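Local coordinates for uncharacterized protein (Bacteroides ovatus, PDB 4IPB) that is of unknown function but belongs to the DUF2874 (PF11396) family of putative beta-lactamase-inhibitor-like, PepSY-like proteins, at residues 9-12 and 13-17; 68-71 and 72-76. All coordinates share one frame; numbering follows the deposited sequence.

Contact 1: 9-12 and 13-17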
loop_
_atom_site.group_PDB
_atom_site.type_symbol
_atom_site.label_atom_id
_atom_site.label_comp_id
_atom_site.label_asym_id
_atom_site.label_seq_id
_atom_site.Cartn_x
_atom_site.Cartn_y
_atom_site.Cartn_z
ATOM N N GLN A 9 5.307 -1.792 19.389
ATOM C CA GLN A 9 3.963 -1.662 19.921
ATOM C C GLN A 9 3.733 -0.273 20.502
ATOM O O GLN A 9 2.692 0.332 20.260
ATOM C CB GLN A 9 3.672 -2.732 20.956
ATOM C CG GLN A 9 2.355 -2.530 21.692
ATOM C CD GLN A 9 1.135 -2.485 20.789
ATOM O OE1 GLN A 9 1.122 -3.043 19.704
ATOM N NE2 GLN A 9 0.082 -1.811 21.252
ATOM N N SER A 10 4.729 0.274 21.174
ATOM C CA SER A 10 4.621 1.600 21.785
ATOM C C SER A 10 4.391 2.676 20.725
ATOM O O SER A 10 3.484 3.544 20.839
ATOM C CB SER A 10 5.905 1.916 22.545
ATOM O OG SER A 10 5.833 3.205 23.135
ATOM N N THR A 11 5.174 2.613 19.661
ATOM C CA THR A 11 5.011 3.614 18.593
ATOM C C THR A 11 3.669 3.412 17.922
ATOM O O THR A 11 2.931 4.380 17.641
ATOM C CB THR A 11 6.107 3.496 17.548
ATOM O OG1 THR A 11 7.360 3.661 18.211
ATOM C CG2 THR A 11 5.922 4.590 16.531
ATOM N N PHE A 12 3.284 2.132 17.706
ATOM C CA PHE A 12 2.026 1.846 17.019
ATOM C C PHE A 12 0.846 2.398 17.808
ATOM O O PHE A 12 -0.094 2.960 17.237
ATOM C CB PHE A 12 1.856 0.351 16.740
ATOM C CG PHE A 12 0.538 0.016 16.133
ATOM C CD1 PHE A 12 0.312 0.215 14.786
ATOM C CD2 PHE A 12 -0.508 -0.418 16.936
ATOM C CE1 PHE A 12 -0.935 -0.100 14.247
ATOM C CE2 PHE A 12 -1.727 -0.683 16.412
ATOM C CZ PHE A 12 -1.932 -0.519 15.040
ATOM N N LYS A 13 0.887 2.222 19.110
ATOM C CA LYS A 13 -0.196 2.670 19.993
ATOM C C LYS A 13 -0.312 4.193 19.974
ATOM O O LYS A 13 -1.414 4.730 20.107
ATOM C CB LYS A 13 0.015 2.155 21.409
ATOM C CG LYS A 13 -1.075 2.529 22.413
ATOM C CD LYS A 13 -2.303 1.682 22.150
ATOM C CE LYS A 13 -3.461 1.932 23.092
ATOM N NZ LYS A 13 -4.536 1.039 22.565
ATOM N N LYS A 14 0.790 4.904 19.776
ATOM C CA LYS A 14 0.706 6.360 19.592
ATOM C C LYS A 14 0.090 6.780 18.249
ATOM O O LYS A 14 -0.732 7.736 18.208
ATOM C CB LYS A 14 2.065 6.978 19.761
ATOM C CG LYS A 14 2.570 6.834 21.192
ATOM C CD LYS A 14 3.862 7.586 21.353
ATOM C CE LYS A 14 4.207 7.591 22.819
ATOM N NZ LYS A 14 4.946 6.338 23.112
HETATM N N MSE A 15 0.406 6.043 17.191
HETATM C CA MSE A 15 -0.142 6.327 15.855
HETATM C C MSE A 15 -1.623 5.997 15.756
HETATM O O MSE A 15 -2.382 6.713 15.087
HETATM C CB MSE A 15 0.631 5.564 14.784
HETATM C CG MSE A 15 2.024 6.074 14.656
HETATM SE SE MSE A 15 2.959 5.186 13.209
HETATM C CE MSE A 15 2.155 5.930 11.731
ATOM N N TYR A 16 -2.013 4.834 16.308
ATOM C CA TYR A 16 -3.330 4.277 16.153
ATOM C C TYR A 16 -3.887 3.797 17.490
ATOM O O TYR A 16 -4.080 2.587 17.713
ATOM C CB TYR A 16 -3.289 3.115 15.143
ATOM C CG TYR A 16 -2.948 3.622 13.759
ATOM C CD1 TYR A 16 -3.892 4.240 12.989
ATOM C CD2 TYR A 16 -1.714 3.460 13.242
ATOM C CE1 TYR A 16 -3.603 4.691 11.738
ATOM C CE2 TYR A 16 -1.383 3.985 12.023
ATOM C CZ TYR A 16 -2.335 4.591 11.276
ATOM O OH TYR A 16 -2.051 5.128 10.019
ATOM N N PRO A 17 -4.172 4.752 18.402
ATOM C CA PRO A 17 -4.566 4.388 19.767
ATOM C C PRO A 17 -5.864 3.573 19.837
ATOM O O PRO A 17 -6.063 2.809 20.796
ATOM C CB PRO A 17 -4.706 5.750 20.470
ATOM C CG PRO A 17 -4.846 6.743 19.389
ATOM C CD PRO A 17 -3.960 6.211 18.289
HETATM O O HOH W 1 2.509 4.017 23.460
#

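Contact 2: 68-71 and 72-76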
loop_
_atom_site.group_PDB
_atom_site.type_symbol
_atom_site.label_atom_id
_atom_site.label_comp_id
_atom_site.label_asym_id
_atom_site.label_seq_id
_atom_site.Cartn_x
_atom_site.Cartn_y
_atom_site.Cartn_z
ATOM N N THR A 68 -6.370 14.645 -9.695
ATOM C CA THR A 68 -5.118 14.673 -10.437
ATOM C C THR A 68 -4.674 13.279 -10.815
ATOM O O THR A 68 -4.302 13.032 -11.982
ATOM C CB THR A 68 -4.025 15.420 -9.642
ATOM O OG1 THR A 68 -4.385 16.806 -9.536
ATOM C CG2 THR A 68 -2.702 15.355 -10.369
ATOM N N VAL A 69 -4.732 12.353 -9.856
ATOM C CA VAL A 69 -4.318 10.985 -10.140
ATOM C C VAL A 69 -5.353 10.265 -11.008
ATOM O O VAL A 69 -4.990 9.570 -11.954
ATOM C CB VAL A 69 -4.001 10.188 -8.871
ATOM C CG1 VAL A 69 -3.569 8.790 -9.218
ATOM C CG2 VAL A 69 -2.892 10.861 -8.074
ATOM N N TYR A 70 -6.636 10.461 -10.692
ATOM C CA TYR A 70 -7.717 9.949 -11.523
ATOM C C TYR A 70 -7.602 10.333 -12.995
ATOM O O TYR A 70 -7.719 9.493 -13.876
ATOM C CB TYR A 70 -9.071 10.395 -10.999
ATOM C CG TYR A 70 -10.188 9.810 -11.824
ATOM C CD1 TYR A 70 -10.637 8.516 -11.584
ATOM C CD2 TYR A 70 -10.845 10.578 -12.769
ATOM C CE1 TYR A 70 -11.678 7.976 -12.341
ATOM C CE2 TYR A 70 -11.902 10.054 -13.531
ATOM C CZ TYR A 70 -12.315 8.765 -13.307
ATOM O OH TYR A 70 -13.335 8.235 -14.057
ATOM N N ASN A 71 -7.419 11.624 -13.243
ATOM C CA ASN A 71 -7.364 12.140 -14.591
ATOM C C ASN A 71 -6.187 11.545 -15.355
ATOM O O ASN A 71 -6.287 11.281 -16.560
ATOM C CB ASN A 71 -7.245 13.653 -14.619
ATOM C CG ASN A 71 -8.510 14.353 -14.155
ATOM O OD1 ASN A 71 -9.606 13.753 -14.086
ATOM N ND2 ASN A 71 -8.369 15.623 -13.805
ATOM N N ALA A 72 -5.078 11.360 -14.652
ATOM C CA ALA A 72 -3.892 10.738 -15.242
ATOM C C ALA A 72 -4.201 9.305 -15.589
ATOM O O ALA A 72 -3.856 8.868 -16.674
ATOM C CB ALA A 72 -2.703 10.841 -14.313
ATOM N N PHE A 73 -4.880 8.566 -14.705
ATOM C CA PHE A 73 -5.238 7.172 -15.004
ATOM C C PHE A 73 -6.149 7.067 -16.218
ATOM O O PHE A 73 -5.913 6.248 -17.120
ATOM C CB PHE A 73 -5.879 6.487 -13.775
ATOM C CG PHE A 73 -6.346 5.092 -14.038
ATOM C CD1 PHE A 73 -5.438 4.057 -14.128
ATOM C CD2 PHE A 73 -7.677 4.823 -14.275
ATOM C CE1 PHE A 73 -5.859 2.759 -14.394
ATOM C CE2 PHE A 73 -8.112 3.517 -14.556
ATOM C CZ PHE A 73 -7.200 2.490 -14.585
ATOM N N VAL A 74 -7.184 7.894 -16.264
ATOM C CA VAL A 74 -8.157 7.742 -17.333
ATOM C C VAL A 74 -7.611 8.268 -18.670
ATOM O O VAL A 74 -8.200 7.967 -19.696
ATOM C CB VAL A 74 -9.564 8.290 -16.967
ATOM C CG1 VAL A 74 -10.138 7.569 -15.761
ATOM C CG2 VAL A 74 -9.535 9.784 -16.780
ATOM N N SER A 75 -6.486 9.010 -18.671
ATOM C CA SER A 75 -5.872 9.451 -19.921
ATOM C C SER A 75 -4.649 8.594 -20.329
ATOM O O SER A 75 -4.067 8.805 -21.392
ATOM C CB SER A 75 -5.469 10.917 -19.846
ATOM O OG SER A 75 -4.469 11.125 -18.865
ATOM N N GLY A 76 -4.357 7.557 -19.556
ATOM C CA GLY A 76 -3.192 6.701 -19.790
ATOM C C GLY A 76 -3.577 5.376 -20.450
ATOM O O GLY A 76 -4.717 5.126 -20.761
#

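Contact 1: 9-12 and 13-17
Gln9 meets Lys13 one helical turn on: its carbonyl O takes the Lys13 N-H at 2.9 Å, and the two side chains run side by side in the same direction, Gln9 NE2 4.0 Å from Lys13 CB. Lys13 bends at chi2 (75°) and carries NZ past the helix end to the Pro17 carbonyl, a hydrogen bond that ties the exit of the chain back to the last turn. The Ser10 carbonyl O accepts both Lys14 N and a water, which also receives a weak bond from Lys14 NZ. At Thr11 the carbonyl O takes the N-H of selenomethionine Met15 (3.1 Å), while OG1 is bonded to Gly50 O. Phe12 O accepts Tyr16 N at 2.8 Å, Tyr16 being the first residue to leave helical geometry. With Phe12 CG anti to the backbone N (chi1 176°), Tyr16 CB comes over one ring face, a CH-pi contact 4.3 Å from the centroid; Phe12 CE1 meets Tyr16 CD2 at 3.8 Å, the ring planes inclined by 34°. Helix 6-15 lies on the sheet here, with Phe12 and Tyr16 both edge-to-face with Phe35 of strand 30-37, and Met15 on Phe46 and Trp52 of strands 40-46 and 52-58.

Contact 2: 68-71 and 72-76
Tyr70 and Val74, one turn apart, make the main side-chain contact of this helical segment. Val74 CG1 sits 3.5 Å from Tyr70 CZ and 3.8 Å from the ring centroid, 23° off the ring normal, so its methyl forms a CH-pi contact over one face, displaced toward the rim at the hydroxyl end. The ring reaches this place because Tyr70 CG stands anti to the backbone N (chi1 -177°), which swings the phenol outward from the helix and tilts it toward the C-terminal end, beside Val74. The second methyl, CG2, touches the same ring more lightly and packs against the Tyr70 carbonyl O.

The polar contacts are mostly those of the helix backbone. Toward the N-terminal end, Thr66 OG1 accepts a hydrogen bond from Val69 N. Ala72 N, Phe73 N and Val74 N bond in turn to the carbonyl oxygens of Thr68, Val69 and Tyr70, and the Val74 N to Tyr70 O bond measures 2.9 Å. The pattern then weakens: Ser75 N makes only weak bonds, to Asn71 O at 3.1 Å (N-H...O angle 129°) and to Ala72 O. Ser75 OG, placed between its own backbone N and carbonyl carbon, turns back toward the preceding turn. It lies 2.9 Å from Asn71 O and 3.2 Å from Ala72 O, and its one proton could serve either carbonyl. Gly76 N bonds to Phe73 O, three residues back.

Val69 and Phe73 form the buried side of helix 67-75, which packs on the antiparallel sheet: Val69 rests on Ile98, and Phe73 reaches Ile100 and Val102 of strand 97-104 as well as Leu113 and Tyr115 of strand 107-115.

In the fold
The two contacts share no element: contact 1 is confined to helix 6-15 and the turn after it, contact 2 to helix 67-75. Their centres are 35 Å apart, on opposite sides of the chain's centre, and they do not touch. Each helix packs on a different part of the antiparallel sheet, contact 1 against strands early in the chain and contact 2 against strands 97-104 and 107-115. Contact 1 is a surface contact in which an aromatic pair faces the sheet; contact 2 is partly buried, its Tyr-Val contact lying apart from the residues packed inward. A lysine secures the exit in the first, whereas a serine hydroxyl turns back to carbonyls of the preceding turn in the second.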